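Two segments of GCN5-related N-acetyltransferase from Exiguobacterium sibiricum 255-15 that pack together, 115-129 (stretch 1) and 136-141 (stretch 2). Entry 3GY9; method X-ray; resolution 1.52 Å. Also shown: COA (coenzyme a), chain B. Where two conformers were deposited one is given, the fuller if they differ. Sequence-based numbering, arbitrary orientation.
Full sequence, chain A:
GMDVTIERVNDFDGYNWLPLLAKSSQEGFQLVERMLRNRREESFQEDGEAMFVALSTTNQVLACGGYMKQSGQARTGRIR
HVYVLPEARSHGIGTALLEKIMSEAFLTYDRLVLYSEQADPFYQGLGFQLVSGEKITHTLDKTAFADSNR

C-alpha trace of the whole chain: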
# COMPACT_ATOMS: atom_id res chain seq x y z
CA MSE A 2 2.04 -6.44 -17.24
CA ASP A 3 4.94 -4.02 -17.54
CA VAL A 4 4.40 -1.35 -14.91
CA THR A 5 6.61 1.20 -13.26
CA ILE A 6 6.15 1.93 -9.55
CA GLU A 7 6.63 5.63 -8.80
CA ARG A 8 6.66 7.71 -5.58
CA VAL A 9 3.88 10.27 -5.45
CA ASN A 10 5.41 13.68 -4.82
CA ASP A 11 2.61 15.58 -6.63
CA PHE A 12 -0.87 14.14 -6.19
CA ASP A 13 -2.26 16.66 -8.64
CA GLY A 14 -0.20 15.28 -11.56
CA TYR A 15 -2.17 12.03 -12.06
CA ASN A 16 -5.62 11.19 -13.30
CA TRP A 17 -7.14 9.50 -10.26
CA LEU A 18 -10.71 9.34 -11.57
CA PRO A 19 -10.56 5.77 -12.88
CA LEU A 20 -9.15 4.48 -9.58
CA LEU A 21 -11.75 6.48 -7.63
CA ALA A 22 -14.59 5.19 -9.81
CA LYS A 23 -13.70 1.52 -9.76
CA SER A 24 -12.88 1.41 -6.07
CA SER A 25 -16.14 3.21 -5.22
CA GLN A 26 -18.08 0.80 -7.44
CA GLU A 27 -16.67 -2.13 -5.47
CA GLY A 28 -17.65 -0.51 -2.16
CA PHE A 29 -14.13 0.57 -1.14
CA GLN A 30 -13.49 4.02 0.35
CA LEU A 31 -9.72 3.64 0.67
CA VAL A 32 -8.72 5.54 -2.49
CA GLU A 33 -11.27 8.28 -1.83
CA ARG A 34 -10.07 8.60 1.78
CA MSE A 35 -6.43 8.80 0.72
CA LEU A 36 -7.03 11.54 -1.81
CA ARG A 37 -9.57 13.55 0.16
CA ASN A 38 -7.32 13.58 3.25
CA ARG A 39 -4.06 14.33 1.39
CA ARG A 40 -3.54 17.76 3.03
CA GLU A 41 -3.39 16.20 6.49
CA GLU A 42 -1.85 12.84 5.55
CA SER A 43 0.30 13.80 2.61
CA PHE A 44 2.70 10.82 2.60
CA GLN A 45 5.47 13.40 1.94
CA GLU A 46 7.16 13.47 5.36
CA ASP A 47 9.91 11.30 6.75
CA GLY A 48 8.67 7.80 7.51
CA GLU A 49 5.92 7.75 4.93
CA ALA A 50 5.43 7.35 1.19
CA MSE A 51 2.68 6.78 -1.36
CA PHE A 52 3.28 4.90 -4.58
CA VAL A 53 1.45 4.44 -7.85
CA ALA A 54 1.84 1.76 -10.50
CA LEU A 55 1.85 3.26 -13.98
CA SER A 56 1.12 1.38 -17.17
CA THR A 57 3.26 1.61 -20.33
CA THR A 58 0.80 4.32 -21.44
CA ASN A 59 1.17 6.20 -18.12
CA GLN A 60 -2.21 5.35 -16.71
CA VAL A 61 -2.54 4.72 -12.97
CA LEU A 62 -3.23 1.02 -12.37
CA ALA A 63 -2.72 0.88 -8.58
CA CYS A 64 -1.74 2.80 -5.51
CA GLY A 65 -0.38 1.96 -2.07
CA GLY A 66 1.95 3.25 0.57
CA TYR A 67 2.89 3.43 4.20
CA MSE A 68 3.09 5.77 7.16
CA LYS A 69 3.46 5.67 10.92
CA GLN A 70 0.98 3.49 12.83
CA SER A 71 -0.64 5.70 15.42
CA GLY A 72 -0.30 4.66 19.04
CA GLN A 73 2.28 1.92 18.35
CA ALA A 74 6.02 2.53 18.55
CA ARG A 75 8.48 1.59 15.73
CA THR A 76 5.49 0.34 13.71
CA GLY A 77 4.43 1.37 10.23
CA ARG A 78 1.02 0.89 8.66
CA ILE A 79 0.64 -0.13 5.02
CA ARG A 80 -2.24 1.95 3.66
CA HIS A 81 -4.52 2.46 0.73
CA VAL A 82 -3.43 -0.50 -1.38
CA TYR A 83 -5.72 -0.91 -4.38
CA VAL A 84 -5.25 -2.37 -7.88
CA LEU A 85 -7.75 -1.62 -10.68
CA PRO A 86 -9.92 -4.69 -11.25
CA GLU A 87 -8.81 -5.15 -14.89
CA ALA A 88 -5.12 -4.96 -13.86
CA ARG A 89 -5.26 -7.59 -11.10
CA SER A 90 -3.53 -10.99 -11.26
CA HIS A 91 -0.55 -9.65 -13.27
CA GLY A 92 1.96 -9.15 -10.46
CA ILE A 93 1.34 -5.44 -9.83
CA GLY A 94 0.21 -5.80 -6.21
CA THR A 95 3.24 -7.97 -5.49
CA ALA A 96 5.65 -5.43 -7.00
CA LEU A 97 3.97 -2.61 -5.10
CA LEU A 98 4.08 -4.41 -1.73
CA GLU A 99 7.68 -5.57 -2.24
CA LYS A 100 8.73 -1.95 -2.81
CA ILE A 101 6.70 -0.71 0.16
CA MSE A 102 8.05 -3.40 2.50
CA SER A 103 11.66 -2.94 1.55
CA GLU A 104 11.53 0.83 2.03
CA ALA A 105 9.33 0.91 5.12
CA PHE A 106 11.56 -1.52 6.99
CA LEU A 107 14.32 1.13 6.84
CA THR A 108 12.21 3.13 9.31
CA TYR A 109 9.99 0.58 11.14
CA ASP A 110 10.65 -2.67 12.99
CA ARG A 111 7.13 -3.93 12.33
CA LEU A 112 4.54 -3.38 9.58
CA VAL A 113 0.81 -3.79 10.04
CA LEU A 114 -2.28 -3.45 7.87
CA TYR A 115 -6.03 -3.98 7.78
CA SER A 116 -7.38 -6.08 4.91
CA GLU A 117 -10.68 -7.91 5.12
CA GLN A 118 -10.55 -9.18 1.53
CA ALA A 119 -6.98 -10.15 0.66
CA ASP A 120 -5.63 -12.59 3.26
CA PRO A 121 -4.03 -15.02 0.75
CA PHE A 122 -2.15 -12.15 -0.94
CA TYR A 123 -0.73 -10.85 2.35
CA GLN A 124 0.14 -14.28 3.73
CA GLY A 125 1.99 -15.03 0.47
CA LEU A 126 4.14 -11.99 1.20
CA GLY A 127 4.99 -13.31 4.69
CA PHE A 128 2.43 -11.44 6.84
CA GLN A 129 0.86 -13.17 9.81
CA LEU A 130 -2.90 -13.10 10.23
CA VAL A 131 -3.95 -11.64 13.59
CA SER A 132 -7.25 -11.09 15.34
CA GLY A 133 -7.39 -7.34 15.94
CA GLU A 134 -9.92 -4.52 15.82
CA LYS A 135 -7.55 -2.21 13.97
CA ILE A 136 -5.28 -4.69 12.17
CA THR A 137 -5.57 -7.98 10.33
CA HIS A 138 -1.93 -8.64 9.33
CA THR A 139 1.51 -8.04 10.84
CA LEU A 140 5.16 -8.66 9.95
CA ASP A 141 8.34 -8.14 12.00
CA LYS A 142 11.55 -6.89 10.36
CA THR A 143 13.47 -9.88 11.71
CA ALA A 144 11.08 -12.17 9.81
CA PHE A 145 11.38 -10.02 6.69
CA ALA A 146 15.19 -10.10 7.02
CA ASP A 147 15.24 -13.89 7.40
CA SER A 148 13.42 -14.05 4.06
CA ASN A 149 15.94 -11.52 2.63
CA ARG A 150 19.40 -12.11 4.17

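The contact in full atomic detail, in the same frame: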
# COMPACT_ATOMS: atom_id res chain seq x y z
N TYR A 115 -4.67 -3.48 7.64
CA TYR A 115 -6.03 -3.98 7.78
C TYR A 115 -6.57 -4.33 6.41
O TYR A 115 -6.79 -3.45 5.59
CB TYR A 115 -6.91 -2.93 8.45
CG TYR A 115 -8.29 -3.45 8.77
CD1 TYR A 115 -9.30 -3.39 7.83
CD2 TYR A 115 -8.57 -3.99 10.01
CE1 TYR A 115 -10.57 -3.87 8.12
CE2 TYR A 115 -9.84 -4.47 10.32
CZ TYR A 115 -10.83 -4.40 9.36
OH TYR A 115 -12.09 -4.87 9.65
N SER A 116 -6.77 -5.62 6.15
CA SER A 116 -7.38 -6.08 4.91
C SER A 116 -8.37 -7.18 5.20
O SER A 116 -7.98 -8.26 5.63
CB SER A 116 -6.32 -6.61 3.95
OG SER A 116 -6.93 -7.01 2.73
N GLU A 117 -9.64 -6.91 4.94
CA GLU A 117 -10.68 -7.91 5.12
C GLU A 117 -10.78 -8.86 3.93
O GLU A 117 -11.33 -9.96 4.07
CB GLU A 117 -12.04 -7.24 5.33
CG GLU A 117 -12.18 -6.62 6.71
CD GLU A 117 -13.38 -5.69 6.84
OE1 GLU A 117 -13.82 -5.10 5.82
OE2 GLU A 117 -13.87 -5.54 7.97
N GLN A 118 -10.27 -8.46 2.78
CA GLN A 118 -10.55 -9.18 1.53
C GLN A 118 -9.36 -9.89 0.91
O GLN A 118 -9.55 -10.71 0.01
CB GLN A 118 -11.17 -8.22 0.50
CG GLN A 118 -12.43 -7.49 0.97
N ALA A 119 -8.14 -9.62 1.37
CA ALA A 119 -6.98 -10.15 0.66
C ALA A 119 -5.98 -10.92 1.54
O ALA A 119 -4.77 -10.71 1.45
CB ALA A 119 -6.29 -9.03 -0.09
N ASP A 120 -6.49 -11.82 2.37
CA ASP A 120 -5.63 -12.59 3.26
C ASP A 120 -4.58 -13.44 2.52
O ASP A 120 -3.40 -13.39 2.87
CB ASP A 120 -6.49 -13.44 4.24
CG ASP A 120 -5.67 -14.41 5.09
OD1 ASP A 120 -4.76 -13.97 5.83
OD2 ASP A 120 -5.93 -15.63 5.00
N PRO A 121 -4.99 -14.21 1.50
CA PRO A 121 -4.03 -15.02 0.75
C PRO A 121 -2.85 -14.21 0.17
O PRO A 121 -1.70 -14.64 0.27
CB PRO A 121 -4.88 -15.60 -0.38
CG PRO A 121 -6.25 -15.67 0.22
CD PRO A 121 -6.37 -14.42 1.01
N PHE A 122 -3.17 -13.06 -0.42
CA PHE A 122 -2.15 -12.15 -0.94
C PHE A 122 -1.14 -11.79 0.14
O PHE A 122 0.07 -11.96 -0.04
CB PHE A 122 -2.81 -10.89 -1.50
CG PHE A 122 -1.84 -9.80 -1.90
CD1 PHE A 122 -0.89 -10.03 -2.88
CD2 PHE A 122 -1.91 -8.55 -1.32
CE1 PHE A 122 0.00 -9.02 -3.25
CE2 PHE A 122 -1.04 -7.54 -1.71
CZ PHE A 122 -0.08 -7.80 -2.68
N TYR A 123 -1.63 -11.31 1.28
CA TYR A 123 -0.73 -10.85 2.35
C TYR A 123 0.04 -11.99 3.01
O TYR A 123 1.22 -11.84 3.33
CB TYR A 123 -1.47 -9.95 3.35
CG TYR A 123 -1.83 -8.62 2.71
CD1 TYR A 123 -0.83 -7.73 2.35
CD2 TYR A 123 -3.16 -8.26 2.45
CE1 TYR A 123 -1.11 -6.52 1.77
CE2 TYR A 123 -3.45 -7.03 1.85
CZ TYR A 123 -2.41 -6.17 1.50
OH TYR A 123 -2.63 -4.94 0.90
N GLN A 124 -0.60 -13.14 3.19
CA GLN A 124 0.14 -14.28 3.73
C GLN A 124 1.24 -14.73 2.78
O GLN A 124 2.32 -15.10 3.23
CB GLN A 124 -0.78 -15.43 4.13
CG GLN A 124 -1.63 -15.04 5.34
CD GLN A 124 -2.00 -16.21 6.21
OE1 GLN A 124 -1.16 -17.05 6.53
NE2 GLN A 124 -3.26 -16.27 6.62
N GLY A 125 0.98 -14.66 1.47
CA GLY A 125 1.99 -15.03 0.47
C GLY A 125 3.22 -14.14 0.53
O GLY A 125 4.33 -14.55 0.17
N LEU A 126 3.04 -12.92 1.00
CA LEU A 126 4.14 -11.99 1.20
C LEU A 126 4.88 -12.16 2.54
O LEU A 126 5.89 -11.48 2.80
CB LEU A 126 3.63 -10.57 1.10
CG LEU A 126 3.11 -10.12 -0.27
CD1 LEU A 126 2.32 -8.82 -0.13
CD2 LEU A 126 4.26 -9.95 -1.27
N GLY A 127 4.35 -13.01 3.41
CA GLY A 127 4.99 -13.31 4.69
C GLY A 127 4.27 -12.77 5.91
O GLY A 127 4.68 -13.05 7.03
N PHE A 128 3.20 -11.99 5.70
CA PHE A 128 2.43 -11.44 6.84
C PHE A 128 1.69 -12.52 7.61
O PHE A 128 1.21 -13.51 7.05
CB PHE A 128 1.40 -10.41 6.40
CG PHE A 128 2.00 -9.12 5.92
CD1 PHE A 128 2.41 -8.99 4.60
CD2 PHE A 128 2.18 -8.06 6.78
CE1 PHE A 128 2.99 -7.81 4.15
CE2 PHE A 128 2.76 -6.87 6.33
CZ PHE A 128 3.17 -6.76 5.02
N GLN A 129 1.60 -12.30 8.92
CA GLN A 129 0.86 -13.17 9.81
C GLN A 129 -0.53 -12.61 10.05
O GLN A 129 -0.68 -11.43 10.36
CB GLN A 129 1.58 -13.29 11.16
CG GLN A 129 0.93 -14.26 12.15
CD GLN A 129 1.61 -14.26 13.51
OE1 GLN A 129 2.62 -13.59 13.70
NE2 GLN A 129 1.04 -15.00 14.46
N ILE A 136 -6.21 -4.06 13.10
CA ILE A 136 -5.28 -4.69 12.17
C ILE A 136 -5.64 -6.15 11.93
O ILE A 136 -6.19 -6.83 12.79
CB ILE A 136 -3.78 -4.59 12.61
CG1 ILE A 136 -3.53 -5.34 13.92
CG2 ILE A 136 -3.35 -3.14 12.74
CD1 ILE A 136 -2.05 -5.60 14.18
N THR A 137 -5.35 -6.60 10.71
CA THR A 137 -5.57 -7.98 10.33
C THR A 137 -4.25 -8.72 10.08
O THR A 137 -4.19 -9.95 10.22
CB THR A 137 -6.42 -8.11 9.05
OG1 THR A 137 -5.79 -7.43 7.95
CG2 THR A 137 -7.84 -7.57 9.26
N HIS A 138 -3.19 -8.00 9.72
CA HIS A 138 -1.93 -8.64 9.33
C HIS A 138 -0.73 -7.89 9.87
O HIS A 138 -0.76 -6.66 9.94
CB HIS A 138 -1.81 -8.74 7.81
CG HIS A 138 -2.78 -9.70 7.20
ND1 HIS A 138 -4.07 -9.35 6.87
CD2 HIS A 138 -2.64 -11.01 6.87
CE1 HIS A 138 -4.69 -10.39 6.35
NE2 HIS A 138 -3.85 -11.42 6.35
N THR A 139 0.31 -8.63 10.25
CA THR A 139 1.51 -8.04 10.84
C THR A 139 2.76 -8.76 10.34
O THR A 139 2.72 -9.94 9.98
CB THR A 139 1.43 -8.10 12.39
OG1 THR A 139 2.52 -7.35 12.96
CG2 THR A 139 1.48 -9.54 12.91
N LEU A 140 3.89 -8.06 10.34
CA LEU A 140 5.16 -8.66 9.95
C LEU A 140 6.30 -7.95 10.65
O LEU A 140 6.41 -6.73 10.54
CB LEU A 140 5.34 -8.56 8.43
CG LEU A 140 6.67 -9.06 7.84
CD1 LEU A 140 6.83 -10.54 8.10
CD2 LEU A 140 6.73 -8.74 6.34
N ASP A 141 7.16 -8.70 11.34
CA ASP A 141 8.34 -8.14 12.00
C ASP A 141 9.52 -8.06 11.03
O ASP A 141 9.69 -8.92 10.18
CB ASP A 141 8.76 -9.02 13.18
CG ASP A 141 7.79 -8.95 14.34
OD1 ASP A 141 7.06 -7.95 14.48
OD2 ASP A 141 7.80 -9.92 15.13
N1A COA B . -8.25 -10.39 -6.26
C2A COA B . -7.71 -10.62 -5.01
N3A COA B . -6.49 -11.25 -4.87
C4A COA B . -5.82 -11.65 -5.98
C5A COA B . -6.34 -11.43 -7.25
C6A COA B . -7.57 -10.79 -7.39
N6A COA B . -8.14 -10.66 -8.57
N7A COA B . -5.45 -11.93 -8.14
C8A COA B . -4.40 -12.45 -7.48
N9A COA B . -4.62 -12.29 -6.13
C1B COA B . -3.78 -12.73 -5.02
C2B COA B . -3.30 -14.17 -5.21
O2B COA B . -3.23 -14.81 -3.95
C3B COA B . -1.93 -14.01 -5.80
O3B COA B . -1.06 -15.08 -5.52
P3B COA B . -0.64 -16.04 -6.74
O7A COA B . 0.31 -17.10 -6.24
O8A COA B . -1.91 -16.65 -7.28
O9A COA B . 0.03 -15.24 -7.83
C4B COA B . -1.46 -12.74 -5.12
O4B COA B . -2.61 -11.93 -4.99
C5B COA B . -0.35 -12.02 -5.89
O5B COA B . -0.79 -11.71 -7.18
P1A COA B . -0.63 -10.24 -7.85
O1A COA B . 0.70 -9.64 -7.55
O2A COA B . -0.95 -10.44 -9.29
O3A COA B . -1.83 -9.50 -7.10
P2A COA B . -2.67 -8.23 -7.61
O4A COA B . -1.88 -7.33 -8.54
O5A COA B . -4.01 -8.68 -8.07
O6A COA B . -2.82 -7.46 -6.21
CBP COA B . -4.55 -7.12 -4.53
CCP COA B . -3.49 -8.06 -5.10
CDP COA B . -3.86 -5.88 -3.97
CEP COA B . -5.28 -7.87 -3.39
CAP COA B . -5.53 -6.71 -5.65
OAP COA B . -6.04 -7.87 -6.27
C9P COA B . -6.67 -5.90 -5.10
O9P COA B . -6.56 -4.52 -4.90
N8P COA B . -7.77 -6.60 -4.81
C7P COA B . -8.97 -5.98 -4.28
C6P COA B . -9.68 -6.89 -3.28
C5P COA B . -10.24 -8.11 -3.98
O5P COA B . -9.84 -8.42 -5.12
N4P COA B . -11.17 -8.80 -3.33
C3P COA B . -11.57 -10.12 -3.74
C2P COA B . -12.37 -10.11 -5.04
S1P COA B . -13.84 -9.04 -5.02

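His138 is the hub of this contact, and both of its ring nitrogens are spoken for. His138 NE2 donates to Asp120 OD1 at 2.8 Å, with an N-H...O angle of 164°, so the carboxylate oxygen lies near the plane of the imidazole, where the N-H of NE2 points. Asp120 sits in the first turn of the short helix with chi1 in t, and although its CA-to-CB bond runs sideways, its end comes nearer to the strand. The same oxygen, Asp120 OD1, also accepts from Gln124 NE2 at 2.9 Å, a bond between side chains one helical turn apart, so that OD1 accepts twice.

The other nitrogen, His138 ND1, lies 2.8 Å from Thr137 OG1 in a hydrogen bond within the second stretch, in which either atom could be the donor. Thr137 OG1 works further: it accepts the backbone amide of Ser116, Ser116 N to Thr137 OG1 2.7 Å at a nearly straight 172°. A threonine hydroxyl thus does for Ser116 N what a strand carbonyl would do in a sheet, and ties the loop before the helix to the histidine. Ser116 OG, in turn, accepts from Ala119 N at 3.2 Å, just ahead of the helix.

Regular sheet pairing appears at Gln129 and Thr139, an antiparallel hydrogen-bonded pair. Gln129 N donates to Thr139 O at 2.8 Å and Thr139 N returns the bond to Gln129 O at 3.0 Å, so all four backbone groups are satisfied by each other. Gln129 O also receives a CA-H...O contact from His138 CA at 3.2 Å.

Apolar packing fills in around these bonds. Tyr123 CB lies over the face of the His138 ring, 4.0 Å from its centroid, while the two aromatic rings meet obliquely. Phe128 CD2 reaches Leu140 CB at 3.6 Å, with Leu140 CD2 over a face of the phenyl ring. At the exposed margin, Thr137 CG2 covers a face of the Tyr115 ring, 4.0 Å from its centroid, and Tyr115 OH donates to Glu117 OE2 at 2.5 Å.

The helix is closed by a Schellman motif: Phe128 N bonds to Tyr123 O at 3.1 Å and Gly127 N to Gln124 O at 2.9 Å. Gly127 has a phi of 110°, where a CB would jam against the preceding carbonyl oxygen; the backbone itself calls for glycine, and the turn delivers Phe128 and Gln129 to the strand.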